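Local coordinates for protein Rv1364c/MT1410 (PDB 3KE6) that probably acts as a regulator of sigma factor activity, joining a PP2C-type, manganese-binding phosphatase domain to an anti-sigma-factor serine kinase domain, at residues G52-F56 with V68-V72. Sequence-based numbering, arbitrary orientation.
Sequences GGDWF and VVGDV. With MN (manganese (II) ion), chain E; MN (manganese (II) ion), chain F.
Trp55 lays its indole across Gly70 in the antiparallel beta hairpin of strands 54-60 and 64-71, part of the PP2C-type phosphatase domain and leading into its dimanganese site. With CG between the backbone N and the carbonyl carbon (chi1 85°), the ring swings over the neighbouring strand, and Gly70 CA sits 3.9 Å from the centroid of its six-membered ring, a CH-pi contact. Glycine suits this place because, having no side chain, it presents its alpha carbon directly to the ring face. The two residues form an antiparallel hydrogen-bonded pair, Trp55 N to Gly70 O and Gly70 N to Trp55 O. Val68 CG1 meets the pyrrole side of the indole obliquely, 3.7 Å from NE1, while Met83 and Arg87 of helix 77-95 also touch the Trp55 side chain.

Asp54 and Asp71 occupy the other face, their carboxylate planes nearly perpendicular (89°). Asp54 OD2 accepts hydrogen bonds from Thr250 and Thr187, probably holding it beside the metal ligand Asp71. Asp71 bridges the metals, OD1 to one manganese and OD2 to the other, which Asp188 and Asp247 also bind. Beyond the strand, Val72 N bonds to Gly53 O, and Val72 O coordinates the first manganese at 2.2 Å.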
loop_
_atom_site.group_PDB
_atom_site.type_symbol
_atom_site.label_atom_id
_atom_site.label_comp_id
_atom_site.label_asym_id
_atom_site.label_seq_id
_atom_site.Cartn_x
_atom_site.Cartn_y
_atom_site.Cartn_z
ATOM N N GLY A 52 17.168 5.740 -7.275
ATOM C CA GLY A 52 17.633 7.029 -7.780
ATOM C C GLY A 52 17.055 8.143 -6.935
ATOM O O GLY A 52 16.892 7.992 -5.732
ATOM N N GLY A 53 16.713 9.253 -7.574
ATOM C CA GLY A 53 16.243 10.428 -6.862
ATOM C C GLY A 53 14.779 10.350 -6.509
ATOM O O GLY A 53 14.267 11.233 -5.823
ATOM N N ASP A 54 14.105 9.299 -6.979
ATOM C CA ASP A 54 12.681 9.090 -6.715
ATOM C C ASP A 54 12.428 8.132 -5.549
ATOM O O ASP A 54 13.191 7.195 -5.312
ATOM C CB ASP A 54 11.979 8.473 -7.934
ATOM C CG ASP A 54 11.664 9.472 -9.027
ATOM O OD1 ASP A 54 12.121 10.626 -8.961
ATOM O OD2 ASP A 54 10.962 9.078 -9.988
ATOM N N TRP A 55 11.320 8.354 -4.854
ATOM C CA TRP A 55 10.774 7.332 -3.998
ATOM C C TRP A 55 9.279 7.487 -3.887
ATOM O O TRP A 55 8.714 8.504 -4.280
ATOM C CB TRP A 55 11.456 7.331 -2.624
ATOM C CG TRP A 55 10.897 8.280 -1.610
ATOM C CD1 TRP A 55 10.067 7.970 -0.594
ATOM C CD2 TRP A 55 11.153 9.695 -1.506
ATOM N NE1 TRP A 55 9.771 9.091 0.139
ATOM C CE2 TRP A 55 10.427 10.164 -0.396
ATOM C CE3 TRP A 55 11.917 10.606 -2.248
ATOM C CZ2 TRP A 55 10.443 11.495 0.001
ATOM C CZ3 TRP A 55 11.927 11.935 -1.863
ATOM C CH2 TRP A 55 11.195 12.367 -0.747
ATOM N N PHE A 56 8.642 6.429 -3.402
ATOM C CA PHE A 56 7.222 6.437 -3.088
ATOM C C PHE A 56 7.085 5.833 -1.700
ATOM O O PHE A 56 7.998 5.172 -1.217
ATOM C CB PHE A 56 6.427 5.621 -4.105
ATOM C CG PHE A 56 6.777 4.178 -4.091
ATOM C CD1 PHE A 56 6.092 3.289 -3.265
ATOM C CD2 PHE A 56 7.837 3.703 -4.841
ATOM C CE1 PHE A 56 6.441 1.969 -3.222
ATOM C CE2 PHE A 56 8.197 2.362 -4.789
ATOM C CZ PHE A 56 7.502 1.508 -3.976
ATOM N N VAL A 68 2.886 8.902 -0.596
ATOM C CA VAL A 68 4.016 9.803 -0.804
ATOM C C VAL A 68 4.686 9.481 -2.104
ATOM O O VAL A 68 4.988 8.332 -2.370
ATOM C CB VAL A 68 5.101 9.652 0.324
ATOM C CG1 VAL A 68 6.369 10.484 -0.000
ATOM C CG2 VAL A 68 4.520 10.026 1.695
ATOM N N VAL A 69 4.934 10.510 -2.899
ATOM C CA VAL A 69 5.858 10.413 -4.023
ATOM C C VAL A 69 6.799 11.616 -3.941
ATOM O O VAL A 69 6.367 12.717 -3.633
ATOM C CB VAL A 69 5.100 10.354 -5.377
ATOM C CG1 VAL A 69 5.954 10.858 -6.483
ATOM C CG2 VAL A 69 4.652 8.922 -5.677
ATOM N N GLY A 70 8.089 11.394 -4.186
ATOM C CA GLY A 70 9.082 12.464 -4.139
ATOM C C GLY A 70 10.170 12.349 -5.187
ATOM O O GLY A 70 10.457 11.251 -5.648
ATOM N N ASP A 71 10.775 13.491 -5.547
ATOM C CA ASP A 71 11.821 13.574 -6.590
ATOM C C ASP A 71 12.966 14.496 -6.118
ATOM O O ASP A 71 12.758 15.685 -5.865
ATOM C CB ASP A 71 11.244 14.060 -7.949
ATOM C CG ASP A 71 12.197 13.806 -9.122
ATOM O OD1 ASP A 71 13.319 13.341 -8.852
ATOM O OD2 ASP A 71 11.861 14.061 -10.319
ATOM N N VAL A 72 14.165 13.932 -6.006
ATOM C CA VAL A 72 15.365 14.665 -5.616
ATOM C C VAL A 72 16.155 15.007 -6.885
ATOM O O VAL A 72 16.251 14.182 -7.784
ATOM C CB VAL A 72 16.231 13.802 -4.649
ATOM C CG1 VAL A 72 17.591 14.398 -4.451
ATOM C CG2 VAL A 72 15.539 13.647 -3.318
HETATM MN MN MN E . 15.234 14.003 -9.713
HETATM MN MN MN F . 12.683 14.035 -12.080
HETATM O O HOH W 1 14.825 13.533 -11.826
HETATM O O HOH W 2 16.026 15.709 -10.883
HETATM O O HOH W 3 17.116 12.861 -9.714
HETATM O O HOH W 4 12.166 11.892 -11.854
HETATM O O HOH W 5 13.265 16.021 -12.842
#